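Local coordinates for Tat (Twin-arginine translocation) pathway signal sequence containing protein (Mycobacterium tuberculosis, PDB 5IMU), which is of unknown function but combines, in this C-terminal fragment, an alpha-helical bundle with a small alpha/beta domain that holds a potassium ion, at residues Glu13-Gln18 with Ala88-His92; Arg30-Ala34 with Leu46-Leu50; Ile55-Leu61 with Ser113-Ala117; Met190-Ala194 with His209-Tyr213. All blocks are in the same frame, centred on the assembly; numbering follows the deposited sequence.

Contact 1 (Glu13-Gln18 with Ala88-His92); sequences EQQRLQ and AVAAH
A helix lies against an edge strand of the mixed sheet: 13-18, inside helix 6-27, packs on 88-92, the outermost strand on its side of the sheet. Helix and strand run roughly the same way, their short axes 31° apart (signed crossing angle -31°) and 7.5 Å at closest approach. Gln14 stands across from Ala88 (CA to CA 6.6 Å) and Gln18 from Ala90 (CA to CA 5.3 Å). Ala88 and Ala90 point their CB atoms at the helix, and these small side chains let it come close. Leu17 (m, t) fills the space between, its CD1 3.6 Å from Ala88 CB and its CB 4.0 Å from Ala90 CB. One turn apart, Gln14 and Gln18 share a t, p start to their side chains and bind the open edge of the strand. Gln14 NE2 donates to Val89 O at 2.7 Å, while water 1 links Gln14 OE1 (2.8 Å) to Val89 N (2.8 Å). Gln18 repeats the pattern more loosely: its NE2 makes a weak bond of 3.3 Å to Ala91 O, and water 2 joins Gln18 OE1 (2.7 Å) to Ala91 N (2.9 Å). Thus side chains and waters take up edge groups that a further strand would otherwise pair. Along its other edge, strand 88-92 pairs with strand 33-37, and Val89 turns away from helix 6-27 to pack on Ile80 and Leu83 of helix 79-83.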
loop_
_atom_site.group_PDB
_atom_site.type_symbol
_atom_site.label_atom_id
_atom_site.label_comp_id
_atom_site.label_asym_id
_atom_site.label_seq_id
_atom_site.Cartn_x
_atom_site.Cartn_y
_atom_site.Cartn_z
ATOM N N GLU A 13 5.690 24.754 -2.283
ATOM C CA GLU A 13 6.084 23.539 -1.578
ATOM C C GLU A 13 4.893 22.894 -0.879
ATOM O O GLU A 13 4.702 21.674 -0.955
ATOM C CB GLU A 13 7.186 23.891 -0.581
ATOM C CG GLU A 13 7.724 22.763 0.263
ATOM C CD GLU A 13 8.768 23.265 1.244
ATOM O OE1 GLU A 13 8.386 23.919 2.237
ATOM O OE2 GLU A 13 9.971 23.030 1.007
ATOM N N GLN A 14 4.079 23.701 -0.195
ATOM C CA GLN A 14 2.895 23.172 0.474
ATOM C C GLN A 14 1.867 22.671 -0.534
ATOM O O GLN A 14 1.260 21.609 -0.336
ATOM C CB GLN A 14 2.284 24.247 1.374
ATOM C CG GLN A 14 1.030 23.807 2.110
ATOM C CD GLN A 14 1.317 22.761 3.166
ATOM O OE1 GLN A 14 2.370 22.781 3.800
ATOM N NE2 GLN A 14 0.382 21.835 3.357
ATOM N N GLN A 15 1.659 23.418 -1.621
ATOM C CA GLN A 15 0.664 23.023 -2.614
ATOM C C GLN A 15 1.050 21.724 -3.304
ATOM O O GLN A 15 0.183 20.906 -3.634
ATOM C CB GLN A 15 0.480 24.139 -3.641
ATOM C CG GLN A 15 -0.226 25.354 -3.084
ATOM C CD GLN A 15 -1.540 24.989 -2.433
ATOM O OE1 GLN A 15 -2.374 24.315 -3.036
ATOM N NE2 GLN A 15 -1.726 25.417 -1.190
ATOM N N ARG A 16 2.347 21.520 -3.537
ATOM C CA ARG A 16 2.802 20.279 -4.152
ATOM C C ARG A 16 2.453 19.075 -3.285
ATOM O O ARG A 16 2.008 18.039 -3.795
ATOM C CB ARG A 16 4.306 20.345 -4.402
ATOM C CG ARG A 16 4.896 19.046 -4.900
ATOM C CD ARG A 16 6.411 19.098 -4.926
ATOM N NE ARG A 16 6.987 17.795 -5.238
ATOM C CZ ARG A 16 7.363 16.906 -4.323
ATOM N NH1 ARG A 16 7.227 17.180 -3.032
ATOM N NH2 ARG A 16 7.877 15.744 -4.700
ATOM N N LEU A 17 2.645 19.195 -1.969
ATOM C CA LEU A 17 2.294 18.100 -1.071
ATOM C C LEU A 17 0.796 17.828 -1.090
ATOM O O LEU A 17 0.369 16.669 -1.068
ATOM C CB LEU A 17 2.754 18.413 0.353
ATOM C CG LEU A 17 4.250 18.304 0.655
ATOM C CD1 LEU A 17 4.520 18.632 2.114
ATOM C CD2 LEU A 17 4.766 16.917 0.315
ATOM N N GLN A 18 -0.020 18.884 -1.130
ATOM C CA GLN A 18 -1.466 18.686 -1.103
ATOM C C GLN A 18 -1.957 18.009 -2.377
ATOM O O GLN A 18 -2.862 17.169 -2.327
ATOM C CB GLN A 18 -2.182 20.020 -0.890
ATOM C CG GLN A 18 -3.639 19.863 -0.478
ATOM C CD GLN A 18 -3.791 19.181 0.872
ATOM O OE1 GLN A 18 -3.441 19.746 1.907
ATOM N NE2 GLN A 18 -4.294 17.950 0.863
ATOM N N ALA A 88 7.069 20.004 6.251
ATOM C CA ALA A 88 5.788 20.447 5.713
ATOM C C ALA A 88 4.864 19.241 5.647
ATOM O O ALA A 88 5.313 18.121 5.392
ATOM C CB ALA A 88 5.937 21.091 4.329
ATOM N N VAL A 89 3.573 19.475 5.889
ATOM C CA VAL A 89 2.587 18.407 6.021
ATOM C C VAL A 89 1.329 18.763 5.237
ATOM O O VAL A 89 0.878 19.914 5.253
ATOM C CB VAL A 89 2.215 18.146 7.498
ATOM C CG1 VAL A 89 1.211 17.002 7.605
ATOM C CG2 VAL A 89 3.445 17.851 8.326
ATOM N N ALA A 90 0.764 17.766 4.552
ATOM C CA ALA A 90 -0.585 17.824 4.002
ATOM C C ALA A 90 -1.283 16.504 4.302
ATOM O O ALA A 90 -0.631 15.466 4.450
ATOM C CB ALA A 90 -0.583 18.090 2.488
ATOM N N ALA A 91 -2.611 16.543 4.395
ATOM C CA ALA A 91 -3.353 15.354 4.789
ATOM C C ALA A 91 -4.745 15.353 4.172
ATOM O O ALA A 91 -5.210 16.346 3.605
ATOM C CB ALA A 91 -3.447 15.238 6.315
ATOM N N HIS A 92 -5.403 14.201 4.295
ATOM C CA HIS A 92 -6.776 13.979 3.868
ATOM C C HIS A 92 -7.450 13.120 4.924
ATOM O O HIS A 92 -6.936 12.054 5.271
ATOM C CB HIS A 92 -6.824 13.283 2.499
ATOM C CG HIS A 92 -8.140 12.637 2.182
ATOM N ND1 HIS A 92 -9.165 13.304 1.544
ATOM C CD2 HIS A 92 -8.589 11.378 2.398
ATOM C CE1 HIS A 92 -10.190 12.485 1.387
ATOM N NE2 HIS A 92 -9.868 11.311 1.899
HETATM O O HOH W 1 2.576 22.070 6.455
HETATM O O HOH W 2 -3.921 19.171 4.541
#

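Contact 2 (Arg30-Ala34 with Leu46-Leu50); sequences RISWA and LVTDL
Ile31, in extended conformation (phi/psi -127/161) just ahead of strand 33-37, points toward 46-50 and sets its CD1 3.5 Å from Thr48 OG1 and 4.4 Å from Leu50 CB. The two segments run nearly antiparallel, with end-to-end directions 153° apart, and splay here: Ile31 and Leu50 CA atoms are 6.9 Å apart. Ser32 uses its carbonyl, accepting a 2.7 Å hydrogen bond from Thr48 OG1 to Ser32 O (Thr48 chi1 175°, t). A side-chain hydroxyl therefore ties the segments where they begin to part, and Thr48 OG1 also takes a weak bond from Leu50 N at 3.4 Å. The Ser32 hydroxyl itself bonds Ser94 N. Trp33 lies across from Thr48, CA to CA 4.5 Å. With chi1 -61° (m) and chi2 91°, its indole receives Thr48 CB in a CH-pi contact, 3.9 Å from the centroid of the six-membered ring and 20° off its normal. These are the central strands of the sheet, 33-37 and 44-48, joined as a beta hairpin; helix 6-27 covers the Trp33 side, with Val24 and Ala25 on the indole, whose NE1 bonds Glu28 O. Ala34 forms an antiparallel hydrogen-bonded pair with Val47, CA to CA 5.4 Å: Ala34 N to Val47 O is 3.0 Å and Val47 N to Ala34 O 2.9 Å. On the face opposite the indole, Ala34 CB meets Val47 CG2 at 4.0 Å, and both residues touch Leu83 of helix 79-83.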
loop_
_atom_site.group_PDB
_atom_site.type_symbol
_atom_site.label_atom_id
_atom_site.label_comp_id
_atom_site.label_asym_id
_atom_site.label_seq_id
_atom_site.Cartn_x
_atom_site.Cartn_y
_atom_site.Cartn_z
ATOM N N ARG A 30 -11.857 6.702 1.232
ATOM C CA ARG A 30 -12.440 6.159 2.451
ATOM C C ARG A 30 -11.430 5.984 3.578
ATOM O O ARG A 30 -11.831 5.619 4.689
ATOM C CB ARG A 30 -13.121 4.820 2.145
ATOM C CG ARG A 30 -14.280 4.936 1.160
ATOM C CD ARG A 30 -14.841 3.570 0.784
ATOM N NE ARG A 30 -13.972 2.855 -0.146
ATOM C CZ ARG A 30 -14.219 1.635 -0.613
ATOM N NH1 ARG A 30 -15.312 0.986 -0.232
ATOM N NH2 ARG A 30 -13.373 1.061 -1.458
ATOM N N ILE A 31 -10.143 6.239 3.334
ATOM C CA ILE A 31 -9.113 6.126 4.358
ATOM C C ILE A 31 -8.321 7.425 4.404
ATOM O O ILE A 31 -8.323 8.216 3.459
ATOM C CB ILE A 31 -8.170 4.930 4.112
ATOM C CG1 ILE A 31 -7.362 5.142 2.832
ATOM C CG2 ILE A 31 -8.963 3.633 4.040
ATOM C CD1 ILE A 31 -6.509 3.946 2.450
ATOM N N SER A 32 -7.629 7.635 5.524
ATOM C CA SER A 32 -6.878 8.866 5.732
ATOM C C SER A 32 -5.485 8.763 5.124
ATOM O O SER A 32 -4.854 7.703 5.156
ATOM C CB SER A 32 -6.771 9.183 7.226
ATOM O OG SER A 32 -8.037 9.518 7.763
ATOM N N TRP A 33 -5.010 9.879 4.568
ATOM C CA TRP A 33 -3.705 9.959 3.929
ATOM C C TRP A 33 -2.943 11.165 4.457
ATOM O O TRP A 33 -3.537 12.133 4.938
ATOM C CB TRP A 33 -3.821 10.093 2.401
ATOM C CG TRP A 33 -4.506 8.958 1.697
ATOM C CD1 TRP A 33 -5.839 8.851 1.420
ATOM C CD2 TRP A 33 -3.886 7.792 1.143
ATOM N NE1 TRP A 33 -6.090 7.681 0.743
ATOM C CE2 TRP A 33 -4.906 7.014 0.559
ATOM C CE3 TRP A 33 -2.568 7.326 1.088
ATOM C CZ2 TRP A 33 -4.651 5.797 -0.069
ATOM C CZ3 TRP A 33 -2.317 6.116 0.464
ATOM C CH2 TRP A 33 -3.352 5.367 -0.106
ATOM N N ALA A 34 -1.617 11.109 4.338
ATOM C CA ALA A 34 -0.773 12.256 4.639
ATOM C C ALA A 34 0.523 12.154 3.849
ATOM O O ALA A 34 1.002 11.056 3.553
ATOM C CB ALA A 34 -0.465 12.366 6.136
ATOM N N LEU A 46 4.903 9.401 1.947
ATOM C CA LEU A 46 3.460 9.249 1.795
ATOM C C LEU A 46 2.978 8.082 2.645
ATOM O O LEU A 46 3.561 6.993 2.599
ATOM C CB LEU A 46 3.082 9.019 0.329
ATOM C CG LEU A 46 1.597 8.776 0.057
ATOM C CD1 LEU A 46 0.760 9.982 0.454
ATOM C CD2 LEU A 46 1.376 8.425 -1.399
ATOM N N VAL A 47 1.911 8.306 3.417
ATOM C CA VAL A 47 1.400 7.298 4.339
ATOM C C VAL A 47 -0.122 7.269 4.309
ATOM O O VAL A 47 -0.782 8.249 3.952
ATOM C CB VAL A 47 1.870 7.539 5.793
ATOM C CG1 VAL A 47 3.389 7.595 5.881
ATOM C CG2 VAL A 47 1.242 8.810 6.355
ATOM N N THR A 48 -0.668 6.112 4.676
ATOM C CA THR A 48 -2.022 5.974 5.188
ATOM C C THR A 48 -1.937 5.158 6.471
ATOM O O THR A 48 -0.973 4.420 6.691
ATOM C CB THR A 48 -2.965 5.290 4.186
ATOM O OG1 THR A 48 -4.248 5.090 4.795
ATOM C CG2 THR A 48 -2.402 3.943 3.757
ATOM N N ASP A 49 -2.944 5.299 7.330
ATOM C CA ASP A 49 -2.969 4.556 8.584
ATOM C C ASP A 49 -3.739 3.245 8.472
ATOM O O ASP A 49 -4.091 2.652 9.498
ATOM C CB ASP A 49 -3.542 5.424 9.709
ATOM C CG ASP A 49 -4.987 5.828 9.472
ATOM O OD1 ASP A 49 -5.516 5.595 8.364
ATOM O OD2 ASP A 49 -5.601 6.386 10.407
ATOM N N LEU A 50 -4.000 2.783 7.246
ATOM C CA LEU A 50 -4.719 1.527 7.052
ATOM C C LEU A 50 -3.998 0.364 7.724
ATOM O O LEU A 50 -4.630 -0.469 8.385
ATOM C CB LEU A 50 -4.899 1.257 5.557
ATOM C CG LEU A 50 -5.604 -0.034 5.129
ATOM C CD1 LEU A 50 -7.054 -0.059 5.597
ATOM C CD2 LEU A 50 -5.523 -0.213 3.618
#

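Contact 3 (Ile55-Leu61 with Ser113-Ala117); sequences IPPHVRL and SARSA
Hydrogen bonds from a single side chain dominate this buried contact. Arg115, on helix 111-115, reaches into the loop 55-61 with an extended chain (chi1 -58°, m; chi2 and chi3 t; chi4 -96°) and offers its guanidinium edge to three backbone carbonyls. Arg115 NH1 donates to Ile55 O at 2.9 Å, nearly straight at 167°. Arg115 NH2 donates to Pro56 O at 3.2 Å and, weakly because of a bent 123° geometry, to Val59 O at 3.0 Å. The loop curls to bring these oxygens together: Pro56 to Val59 is a type I beta turn, with Pro57 (phi/psi -69/-25) and His58 (-81/1) at its corners and a weak Val59 N to Pro56 O bond of 3.4 Å closing it. The charge of Arg115 is met by a salt bridge from NE to Asp111, which also holds Arg60.

The apolar contact is that of Leu61 (m, t), whose CD1 lies 3.7 Å from Ala114 CB. Carbons also pack against the guanidinium: Leu61 CD1 is 3.9 Å from Arg115 NE, and Ile55 CG2 3.4 Å from Arg115 NH2. The backbones stay apart, with CA atoms 7.9 Å from Leu61 to Ala114 and 8.8 Å from Ile55 to Arg115. Leu205 and Tyr208 of helix 203-216 also touch the Arg115 side chain. The arrangement is a buried arginine binding the carbonyls of a beta-turn loop, here pinning the link between strands 44-48 and 65-67 to the short helix 111-115.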
loop_
_atom_site.group_PDB
_atom_site.type_symbol
_atom_site.label_atom_id
_atom_site.label_comp_id
_atom_site.label_asym_id
_atom_site.label_seq_id
_atom_site.Cartn_x
_atom_site.Cartn_y
_atom_site.Cartn_z
ATOM N N ILE A 55 0.625 0.448 1.533
ATOM C CA ILE A 55 -0.214 1.121 0.543
ATOM C C ILE A 55 -0.971 0.055 -0.230
ATOM O O ILE A 55 -0.345 -0.839 -0.821
ATOM C CB ILE A 55 0.613 2.008 -0.402
ATOM C CG1 ILE A 55 1.532 2.944 0.390
ATOM C CG2 ILE A 55 -0.306 2.816 -1.308
ATOM C CD1 ILE A 55 0.811 3.809 1.404
ATOM N N PRO A 56 -2.307 0.094 -0.270
ATOM C CA PRO A 56 -3.057 -0.981 -0.911
ATOM C C PRO A 56 -2.815 -1.001 -2.419
ATOM O O PRO A 56 -2.475 0.035 -3.013
ATOM C CB PRO A 56 -4.521 -0.650 -0.578
ATOM C CG PRO A 56 -4.522 0.823 -0.308
ATOM C CD PRO A 56 -3.196 1.104 0.338
ATOM N N PRO A 57 -2.993 -2.157 -3.063
ATOM C CA PRO A 57 -2.578 -2.273 -4.474
ATOM C C PRO A 57 -3.415 -1.457 -5.445
ATOM O O PRO A 57 -2.913 -1.107 -6.521
ATOM C CB PRO A 57 -2.707 -3.779 -4.761
ATOM C CG PRO A 57 -2.849 -4.441 -3.425
ATOM C CD PRO A 57 -3.487 -3.432 -2.526
ATOM N N HIS A 58 -4.667 -1.147 -5.121
ATOM C CA HIS A 58 -5.515 -0.465 -6.091
ATOM C C HIS A 58 -5.264 1.036 -6.151
ATOM O O HIS A 58 -5.927 1.726 -6.933
ATOM C CB HIS A 58 -6.995 -0.742 -5.800
ATOM C CG HIS A 58 -7.498 -0.124 -4.532
ATOM N ND1 HIS A 58 -7.074 -0.531 -3.285
ATOM C CD2 HIS A 58 -8.402 0.861 -4.320
ATOM C CE1 HIS A 58 -7.688 0.184 -2.359
ATOM N NE2 HIS A 58 -8.500 1.036 -2.960
ATOM N N VAL A 59 -4.323 1.555 -5.367
ATOM C CA VAL A 59 -3.963 2.968 -5.387
ATOM C C VAL A 59 -2.643 3.111 -6.130
ATOM O O VAL A 59 -1.634 2.514 -5.736
ATOM C CB VAL A 59 -3.860 3.544 -3.967
ATOM C CG1 VAL A 59 -3.325 4.973 -4.013
ATOM C CG2 VAL A 59 -5.214 3.501 -3.283
ATOM N N ARG A 60 -2.652 3.891 -7.210
ATOM C CA ARG A 60 -1.438 4.210 -7.948
ATOM C C ARG A 60 -0.788 5.452 -7.349
ATOM O O ARG A 60 -1.476 6.402 -6.968
ATOM C CB ARG A 60 -1.745 4.430 -9.432
ATOM C CG ARG A 60 -2.515 3.289 -10.075
ATOM C CD ARG A 60 -1.697 2.011 -10.070
ATOM N NE ARG A 60 -0.620 2.048 -11.054
ATOM C CZ ARG A 60 0.462 1.278 -11.008
ATOM N NH1 ARG A 60 0.618 0.411 -10.015
ATOM N NH2 ARG A 60 1.391 1.377 -11.948
ATOM N N LEU A 61 0.565 5.432 -7.266
ATOM C CA LEU A 61 1.316 6.434 -6.519
ATOM C C LEU A 61 1.898 7.499 -7.439
ATOM O O LEU A 61 2.356 7.186 -8.544
ATOM C CB LEU A 61 2.452 5.771 -5.737
ATOM C CG LEU A 61 1.988 4.824 -4.632
ATOM C CD1 LEU A 61 3.156 4.041 -4.057
ATOM C CD2 LEU A 61 1.274 5.596 -3.540
ATOM N N SER A 113 9.203 2.498 -8.234
ATOM C CA SER A 113 10.296 2.929 -7.367
ATOM C C SER A 113 9.881 2.918 -5.900
ATOM O O SER A 113 10.666 2.520 -5.032
ATOM C CB SER A 113 10.781 4.318 -7.779
ATOM O OG SER A 113 9.711 5.249 -7.816
ATOM N N ALA A 114 8.651 3.343 -5.604
ATOM C CA ALA A 114 8.226 3.450 -4.210
ATOM C C ALA A 114 8.116 2.083 -3.549
ATOM O O ALA A 114 8.460 1.930 -2.371
ATOM C CB ALA A 114 6.893 4.192 -4.120
ATOM N N ARG A 115 7.649 1.076 -4.284
ATOM C CA ARG A 115 7.387 -0.235 -3.704
ATOM C C ARG A 115 8.547 -1.213 -3.866
ATOM O O ARG A 115 8.425 -2.364 -3.435
ATOM C CB ARG A 115 6.113 -0.837 -4.315
ATOM C CG ARG A 115 4.853 0.014 -4.132
ATOM C CD ARG A 115 3.655 -0.625 -4.831
ATOM N NE ARG A 115 2.473 0.235 -4.862
ATOM C CZ ARG A 115 1.475 0.171 -3.984
ATOM N NH1 ARG A 115 1.512 -0.711 -2.994
ATOM N NH2 ARG A 115 0.435 0.989 -4.096
ATOM N N SER A 116 9.669 -0.789 -4.452
ATOM C CA SER A 116 10.812 -1.667 -4.680
ATOM C C SER A 116 11.950 -1.446 -3.687
ATOM O O SER A 116 13.029 -2.020 -3.865
ATOM C CB SER A 116 11.349 -1.486 -6.101
ATOM O OG SER A 116 10.392 -1.868 -7.071
ATOM N N ALA A 117 11.742 -0.635 -2.652
ATOM C CA ALA A 117 12.822 -0.279 -1.739
ATOM C C ALA A 117 13.114 -1.350 -0.694
ATOM O O ALA A 117 14.082 -1.205 0.060
ATOM C CB ALA A 117 12.503 1.048 -1.042
#

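Contact 4 (Met190-Ala194 with His209-Tyr213); sequences MLLAA and HLAWY
Two successive helices, 183-199 and 203-216, meet nearly antiparallel: the axes of 190-194 and 209-213 cross at -160° and approach to 8.4 Å. They come closest at Ala194 and His209, with CA atoms 5.3 Å apart, where the small alanine admits the bulkier partner; the two CB atoms are 3.9 Å apart. His209 CB fits the shallow hollow between Met190 and Ala194, 3.5 Å from Met190 O, and the His209 ring (chi1 m) lies against Ala193, whose CB sits 3.6 Å from the ring centroid, a CH-pi contact 7° off the normal. This is an alpha-helical hairpin within the bundle part of the chain. Met190 (m, t, t) reaches across the other helix, placing SD 3.7 Å from Trp212 O and CE 4.2 Å from Trp212 CB. Tyr213, its chi1 t, lays its ring against Leu191, whose CG is 3.6 Å from the centroid and 17° off the normal; Leu191 CD2 also meets Leu210 CD2 at 4.2 Å. Beyond the pair, His209 ND1 bonds Trp54 NE1.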
loop_
_atom_site.group_PDB
_atom_site.type_symbol
_atom_site.label_atom_id
_atom_site.label_comp_id
_atom_site.label_asym_id
_atom_site.label_seq_id
_atom_site.Cartn_x
_atom_site.Cartn_y
_atom_site.Cartn_z
ATOM N N MET A 190 -3.095 -8.736 1.916
ATOM C CA MET A 190 -1.690 -8.663 1.523
ATOM C C MET A 190 -1.223 -9.955 0.860
ATOM O O MET A 190 -0.524 -9.917 -0.160
ATOM C CB MET A 190 -0.822 -8.349 2.742
ATOM C CG MET A 190 -1.011 -6.950 3.308
ATOM S SD MET A 190 -0.241 -6.764 4.929
ATOM C CE MET A 190 -0.434 -5.005 5.198
ATOM N N LEU A 191 -1.586 -11.109 1.431
ATOM C CA LEU A 191 -1.163 -12.382 0.853
ATOM C C LEU A 191 -1.765 -12.593 -0.531
ATOM O O LEU A 191 -1.078 -13.058 -1.449
ATOM C CB LEU A 191 -1.545 -13.539 1.776
ATOM C CG LEU A 191 -0.522 -14.004 2.814
ATOM C CD1 LEU A 191 -1.037 -15.240 3.543
ATOM C CD2 LEU A 191 0.833 -14.278 2.176
ATOM N N LEU A 192 -3.048 -12.271 -0.700
ATOM C CA LEU A 192 -3.663 -12.388 -2.017
ATOM C C LEU A 192 -3.009 -11.439 -3.015
ATOM O O LEU A 192 -2.825 -11.790 -4.188
ATOM C CB LEU A 192 -5.163 -12.118 -1.922
ATOM C CG LEU A 192 -5.975 -13.050 -1.020
ATOM C CD1 LEU A 192 -7.400 -12.538 -0.858
ATOM C CD2 LEU A 192 -5.974 -14.473 -1.563
ATOM N N ALA A 193 -2.651 -10.232 -2.565
ATOM C CA ALA A 193 -1.992 -9.272 -3.446
ATOM C C ALA A 193 -0.629 -9.782 -3.893
ATOM O O ALA A 193 -0.213 -9.548 -5.034
ATOM C CB ALA A 193 -1.855 -7.920 -2.745
ATOM N N ALA A 194 0.083 -10.479 -3.004
ATOM C CA ALA A 194 1.376 -11.041 -3.375
ATOM C C ALA A 194 1.222 -12.115 -4.445
ATOM O O ALA A 194 2.024 -12.188 -5.382
ATOM C CB ALA A 194 2.078 -11.608 -2.140
ATOM N N HIS A 209 4.481 -6.986 -0.868
ATOM C CA HIS A 209 3.307 -7.392 -0.104
ATOM C C HIS A 209 3.648 -8.486 0.902
ATOM O O HIS A 209 3.097 -8.510 2.008
ATOM C CB HIS A 209 2.200 -7.850 -1.052
ATOM C CG HIS A 209 1.593 -6.737 -1.846
ATOM N ND1 HIS A 209 0.965 -5.660 -1.258
ATOM C CD2 HIS A 209 1.523 -6.531 -3.183
ATOM C CE1 HIS A 209 0.532 -4.839 -2.199
ATOM N NE2 HIS A 209 0.858 -5.344 -3.375
ATOM N N LEU A 210 4.555 -9.396 0.541
ATOM C CA LEU A 210 4.948 -10.451 1.471
ATOM C C LEU A 210 5.694 -9.882 2.671
ATOM O O LEU A 210 5.483 -10.325 3.807
ATOM C CB LEU A 210 5.812 -11.489 0.754
ATOM C CG LEU A 210 5.595 -12.975 1.060
ATOM C CD1 LEU A 210 6.926 -13.718 1.058
ATOM C CD2 LEU A 210 4.846 -13.200 2.367
ATOM N N ALA A 211 6.581 -8.911 2.441
ATOM C CA ALA A 211 7.299 -8.289 3.549
ATOM C C ALA A 211 6.339 -7.589 4.501
ATOM O O ALA A 211 6.474 -7.700 5.725
ATOM C CB ALA A 211 8.340 -7.304 3.015
ATOM N N TRP A 212 5.355 -6.873 3.956
ATOM C CA TRP A 212 4.386 -6.198 4.810
ATOM C C TRP A 212 3.470 -7.187 5.518
ATOM O O TRP A 212 2.994 -6.903 6.623
ATOM C CB TRP A 212 3.571 -5.200 3.991
ATOM C CG TRP A 212 4.229 -3.860 3.912
ATOM C CD1 TRP A 212 4.937 -3.349 2.863
ATOM C CD2 TRP A 212 4.258 -2.865 4.941
ATOM N NE1 TRP A 212 5.397 -2.089 3.174
ATOM C CE2 TRP A 212 4.993 -1.771 4.445
ATOM C CE3 TRP A 212 3.728 -2.793 6.233
ATOM C CZ2 TRP A 212 5.211 -0.616 5.196
ATOM C CZ3 TRP A 212 3.945 -1.646 6.978
ATOM C CH2 TRP A 212 4.680 -0.573 6.459
ATOM N N TYR A 213 3.208 -8.343 4.906
ATOM C CA TYR A 213 2.415 -9.364 5.585
ATOM C C TYR A 213 3.095 -9.820 6.871
ATOM O O TYR A 213 2.429 -10.040 7.889
ATOM C CB TYR A 213 2.172 -10.558 4.659
ATOM C CG TYR A 213 1.430 -11.694 5.334
ATOM C CD1 TYR A 213 0.048 -11.673 5.443
ATOM C CD2 TYR A 213 2.115 -12.778 5.869
ATOM C CE1 TYR A 213 -0.636 -12.702 6.064
ATOM C CE2 TYR A 213 1.440 -13.813 6.495
ATOM C CZ TYR A 213 0.065 -13.770 6.587
ATOM O OH TYR A 213 -0.606 -14.798 7.206
#

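Overall arrangement
Contacts 2, 3 and 4 are buried, whereas contact 1, at the sheet edge, is only partly so and uses glutamines and water beside its alanines. Contacts 1 and 2 hold the same sheet: strand 33-37 lies between 88-92 and 44-48, and His92 N probably bonds Trp33 O at 2.9 Å. In contact 2, backbone pairing joins a CH-pi contact; contact 3 relies on one charged side chain, and contact 4 is packing between helices, mainly of side chains. Contact 3 lies between the two halves: Leu61 CD2 meets Leu46 CD2 of contact 2 at 3.5 Å, and Pro57 CG reaches His209 CE1 of contact 4 at 3.6 Å. Contacts 1 and 4 are about 29 Å apart, centre to centre.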